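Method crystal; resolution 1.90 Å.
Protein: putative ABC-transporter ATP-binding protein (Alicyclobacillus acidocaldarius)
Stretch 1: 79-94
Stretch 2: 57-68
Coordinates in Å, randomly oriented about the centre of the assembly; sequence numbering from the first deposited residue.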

# COMPACT_ATOMS: atom_id res chain seq x y z
N VAL B 79 35.55 -0.38 -4.38
CA VAL B 79 35.29 1.06 -4.47
C VAL B 79 35.02 1.71 -3.12
O VAL B 79 34.63 2.87 -3.06
CB VAL B 79 34.07 1.33 -5.40
CG1 VAL B 79 34.32 0.71 -6.77
CG2 VAL B 79 32.80 0.74 -4.79
N THR B 80 35.24 0.97 -2.04
CA THR B 80 35.00 1.46 -0.69
C THR B 80 35.34 2.92 -0.44
O THR B 80 34.58 3.63 0.20
CB THR B 80 35.78 0.65 0.35
OG1 THR B 80 35.48 -0.74 0.21
CG2 THR B 80 35.42 1.12 1.75
N ASP B 81 36.50 3.35 -0.93
CA ASP B 81 36.93 4.72 -0.70
C ASP B 81 36.75 5.68 -1.88
O ASP B 81 37.33 6.77 -1.90
CB ASP B 81 38.39 4.71 -0.23
CG ASP B 81 38.57 3.97 1.09
OD1 ASP B 81 39.73 3.67 1.46
OD2 ASP B 81 37.55 3.69 1.76
N LEU B 82 35.93 5.30 -2.84
CA LEU B 82 35.70 6.17 -3.98
C LEU B 82 34.40 6.96 -3.80
O LEU B 82 33.43 6.43 -3.25
CB LEU B 82 35.63 5.35 -5.27
CG LEU B 82 36.90 4.56 -5.58
CD1 LEU B 82 36.68 3.65 -6.78
CD2 LEU B 82 38.04 5.55 -5.84
N PRO B 83 34.38 8.23 -4.22
CA PRO B 83 33.17 9.06 -4.09
C PRO B 83 32.07 8.62 -5.07
O PRO B 83 32.31 7.86 -6.00
CB PRO B 83 33.69 10.47 -4.38
CG PRO B 83 34.81 10.23 -5.33
CD PRO B 83 35.51 9.05 -4.70
N PRO B 84 30.84 9.10 -4.85
CA PRO B 84 29.71 8.74 -5.72
C PRO B 84 30.02 8.97 -7.19
O PRO B 84 29.74 8.11 -8.04
CB PRO B 84 28.60 9.67 -5.22
CG PRO B 84 28.93 9.83 -3.77
CD PRO B 84 30.42 10.05 -3.81
N GLN B 85 30.59 10.13 -7.49
CA GLN B 85 30.94 10.51 -8.86
C GLN B 85 31.88 9.48 -9.51
O GLN B 85 31.83 9.25 -10.72
CB GLN B 85 31.63 11.87 -8.85
CG GLN B 85 33.02 11.82 -8.22
CD GLN B 85 33.69 13.18 -8.13
OE1 GLN B 85 33.24 14.06 -7.40
NE2 GLN B 85 34.77 13.35 -8.89
N LYS B 86 32.73 8.87 -8.68
CA LYS B 86 33.72 7.89 -9.14
C LYS B 86 33.17 6.47 -9.32
O LYS B 86 33.90 5.58 -9.77
CB LYS B 86 34.89 7.87 -8.15
CG LYS B 86 36.05 6.95 -8.53
CD LYS B 86 36.65 7.30 -9.89
CE LYS B 86 37.97 6.57 -10.11
NZ LYS B 86 39.03 7.03 -9.15
N ARG B 87 31.91 6.26 -8.97
CA ARG B 87 31.34 4.93 -9.12
C ARG B 87 30.43 4.86 -10.33
O ARG B 87 29.89 5.87 -10.78
CB ARG B 87 30.57 4.54 -7.85
CG ARG B 87 31.39 4.66 -6.56
CD ARG B 87 30.67 4.09 -5.34
NE ARG B 87 31.46 4.24 -4.12
CZ ARG B 87 31.17 3.68 -2.95
NH1 ARG B 87 30.09 2.91 -2.83
NH2 ARG B 87 31.95 3.88 -1.90
N ASN B 88 30.27 3.65 -10.87
CA ASN B 88 29.44 3.45 -12.05
C ASN B 88 27.98 3.26 -11.62
O ASN B 88 27.35 2.25 -11.96
CB ASN B 88 29.94 2.22 -12.81
CG ASN B 88 29.92 2.40 -14.31
OD1 ASN B 88 28.88 2.25 -14.96
ND2 ASN B 88 31.08 2.73 -14.88
N VAL B 89 27.45 4.23 -10.89
CA VAL B 89 26.08 4.13 -10.38
C VAL B 89 25.24 5.39 -10.63
O VAL B 89 25.75 6.50 -10.54
CB VAL B 89 26.10 3.87 -8.87
CG1 VAL B 89 26.93 2.63 -8.57
CG2 VAL B 89 26.65 5.07 -8.14
N GLY B 90 23.96 5.19 -10.93
CA GLY B 90 23.08 6.32 -11.17
C GLY B 90 22.07 6.43 -10.04
O GLY B 90 21.63 5.42 -9.52
N LEU B 91 21.68 7.66 -9.69
CA LEU B 91 20.73 7.87 -8.61
C LEU B 91 19.34 8.38 -9.00
O LEU B 91 19.20 9.35 -9.75
CB LEU B 91 21.33 8.84 -7.60
CG LEU B 91 22.49 8.40 -6.71
CD1 LEU B 91 23.36 7.37 -7.41
CD2 LEU B 91 23.29 9.63 -6.32
N VAL B 92 18.31 7.73 -8.46
CA VAL B 92 16.91 8.13 -8.67
C VAL B 92 16.40 8.23 -7.22
O VAL B 92 15.77 7.31 -6.68
CB VAL B 92 16.10 7.05 -9.43
CG1 VAL B 92 14.72 7.60 -9.78
CG2 VAL B 92 16.84 6.62 -10.70
N PHE B 93 16.72 9.36 -6.59
CA PHE B 93 16.35 9.60 -5.19
C PHE B 93 15.21 10.59 -4.99
O PHE B 93 14.93 11.43 -5.84
CB PHE B 93 17.58 10.13 -4.43
CG PHE B 93 18.58 9.08 -4.03
CD1 PHE B 93 18.75 7.92 -4.80
CD2 PHE B 93 19.39 9.27 -2.91
CE1 PHE B 93 19.72 6.98 -4.46
CE2 PHE B 93 20.36 8.33 -2.55
CZ PHE B 93 20.53 7.18 -3.33
N GLN B 94 14.56 10.47 -3.83
CA GLN B 94 13.47 11.38 -3.47
C GLN B 94 14.20 12.65 -3.03
O GLN B 94 13.64 13.75 -3.04
CB GLN B 94 12.66 10.80 -2.29
CG GLN B 94 11.35 11.54 -2.00
CD GLN B 94 10.66 11.08 -0.73
OE1 GLN B 94 10.38 9.89 -0.55
NE2 GLN B 94 10.37 12.01 0.16
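Stretch 2, residues 57-68: ILRLIAGLERPT

Stretch 2 opens with the last six residues of a helix that begins earlier in the chain, residues 57-62, and then continues as an irregular chain through Gly63 to Thr68. The helix runs roughly against strand 89-93 of stretch 1, with an angle of 138° between their N-to-C directions and a closest approach of 10.1 Å between axes. The loop of stretch 1 comes much nearer: Pro84 CA lies 4.7 Å from Gly63 CA, just where the helix ends, and farther along stretch 2, Arg66 CA lies 6.9 Å from Thr80 CA. The contact between them buries 676 Å², both sides summed.

The polar centre of the contact is Arg87, whose extended side chain reaches the carbonyls at the end of the helix. These lack the backbone partners that carbonyls have in mid-helix, and a guanidinium, with several N-H groups in one plane, suits them well. Arg87 NH1 donates to Leu60 O at 2.8 Å and, more weakly, to Ile61 O at 2.8 Å; both oxygens lie at the guanidinium edge. Within its own stretch, Arg87 NE and NH2 donate to Leu82 O at 3.1 and 3.2 Å, so the same group also ties down the last residue of the type I turn from Val79 to Leu82. A water accepts from Arg87 NH2 at 3.0 Å and donates to Leu60 O at 2.8 Å and Glu65 O at 2.6 Å, extending the link past the helix end.

Gly63 leaves the helix with positive phi (101°), a conformation that by itself calls for glycine. Its neighbours add to the demand: a CB would point toward stretch 1 and lie 3.0 Å from Arg87 NE, a clash. Without one, Gly63 CA can sit over a face of the guanidinium, 3.4 Å from Arg87 CZ. Alongside, Pro84 CA makes a CA-H...O contact with Ala62 O at 3.1 Å; that carbonyl is buried without a conventional polar partner, and proline, having no amide hydrogen, cannot donate one.

Apolar packing joins the strand to the helix and its exit. Phe93 points toward stretch 2, its broad ring reaching two leucines: Phe93 CZ is 3.9 Å from Leu58 CD2, and Phe93 CE2 is 3.7 Å from Leu64 CD1. Leu64 also meets the proline ring, with its CD2 4.2 Å from Pro84 CG.

Arg66 and Pro67 make no hydrogen bond to stretch 1 and fit by shape. Arg66 is long enough to follow the turn's carbonyls: its CD lies 3.0 Å from Thr80 O, and its NH1 3.3 Å from Asp81 O, at too poor an angle for a hydrogen bond. Thr80, its hydroxyl bonded elsewhere in the structure, rests its methyl CG2 3.5 Å from Pro67 CG.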

# COMPACT_ATOMS: atom_id res chain seq x y z
N ILE B 57 22.55 1.09 3.80
CA ILE B 57 23.12 0.17 2.82
C ILE B 57 23.06 0.78 1.41
O ILE B 57 24.06 0.79 0.67
CB ILE B 57 22.39 -1.20 2.83
CG1 ILE B 57 22.79 -1.98 4.10
CG2 ILE B 57 22.70 -1.98 1.54
CD1 ILE B 57 22.12 -3.36 4.22
N LEU B 58 21.89 1.29 1.02
CA LEU B 58 21.74 1.92 -0.30
C LEU B 58 22.78 3.05 -0.42
O LEU B 58 23.47 3.16 -1.45
CB LEU B 58 20.33 2.50 -0.47
CG LEU B 58 20.01 2.80 -1.93
CD1 LEU B 58 19.60 1.50 -2.64
CD2 LEU B 58 18.91 3.87 -2.02
N ARG B 59 22.90 3.88 0.62
CA ARG B 59 23.85 4.99 0.62
C ARG B 59 25.32 4.50 0.62
O ARG B 59 26.20 5.19 0.09
CB ARG B 59 23.60 5.91 1.82
CG ARG B 59 22.24 6.62 1.75
CD ARG B 59 21.91 7.33 3.05
NE ARG B 59 22.93 8.31 3.38
CZ ARG B 59 23.19 9.40 2.65
NH1 ARG B 59 24.15 10.23 3.03
NH2 ARG B 59 22.48 9.65 1.56
N LEU B 60 25.58 3.33 1.20
CA LEU B 60 26.94 2.76 1.21
C LEU B 60 27.32 2.33 -0.21
O LEU B 60 28.49 2.34 -0.57
CB LEU B 60 27.04 1.53 2.12
CG LEU B 60 27.62 1.55 3.53
CD1 LEU B 60 28.85 2.46 3.58
CD2 LEU B 60 26.60 2.02 4.52
N ILE B 61 26.33 1.92 -1.00
CA ILE B 61 26.58 1.50 -2.37
C ILE B 61 26.83 2.75 -3.23
O ILE B 61 27.64 2.73 -4.18
CB ILE B 61 25.38 0.74 -2.97
CG1 ILE B 61 25.12 -0.55 -2.18
CG2 ILE B 61 25.66 0.40 -4.43
CD1 ILE B 61 23.87 -1.31 -2.64
N ALA B 62 26.15 3.84 -2.89
CA ALA B 62 26.30 5.10 -3.63
C ALA B 62 27.62 5.80 -3.32
O ALA B 62 28.18 6.49 -4.17
CB ALA B 62 25.13 6.03 -3.31
N GLY B 63 28.11 5.63 -2.10
CA GLY B 63 29.34 6.29 -1.73
C GLY B 63 28.98 7.50 -0.91
O GLY B 63 29.84 8.25 -0.49
N LEU B 64 27.68 7.68 -0.67
CA LEU B 64 27.21 8.81 0.13
C LEU B 64 27.61 8.60 1.58
O LEU B 64 27.66 9.53 2.37
CB LEU B 64 25.70 8.96 0.01
CG LEU B 64 25.26 9.50 -1.35
CD1 LEU B 64 23.77 9.27 -1.56
CD2 LEU B 64 25.61 11.00 -1.42
N GLU B 65 27.90 7.34 1.92
CA GLU B 65 28.32 6.96 3.26
C GLU B 65 29.51 6.02 3.09
O GLU B 65 29.63 5.36 2.06
CB GLU B 65 27.21 6.20 3.99
CG GLU B 65 25.98 7.04 4.30
CD GLU B 65 26.21 8.03 5.42
OE1 GLU B 65 25.29 8.83 5.70
OE2 GLU B 65 27.31 8.02 6.01
N ARG B 66 30.38 5.97 4.09
CA ARG B 66 31.54 5.10 4.02
C ARG B 66 31.54 4.15 5.22
O ARG B 66 31.28 4.56 6.35
CB ARG B 66 32.82 5.93 4.03
CG ARG B 66 33.93 5.33 3.20
CD ARG B 66 34.07 6.04 1.86
NE ARG B 66 34.58 7.40 2.00
CZ ARG B 66 34.85 8.21 0.98
NH1 ARG B 66 34.66 7.79 -0.26
NH2 ARG B 66 35.32 9.44 1.20
N PRO B 67 31.86 2.87 4.99
CA PRO B 67 31.89 1.86 6.06
C PRO B 67 33.00 2.06 7.10
O PRO B 67 34.11 2.46 6.76
CB PRO B 67 32.04 0.54 5.29
CG PRO B 67 32.84 0.94 4.08
CD PRO B 67 32.21 2.27 3.68
N THR B 68 32.67 1.79 8.36
CA THR B 68 33.62 1.92 9.46
C THR B 68 34.55 0.71 9.43
O THR B 68 35.65 0.74 9.99
CB THR B 68 32.91 1.94 10.84
OG1 THR B 68 31.94 2.99 10.87
CG2 THR B 68 33.92 2.18 11.96
O HOH W 1 30.72 3.30 0.83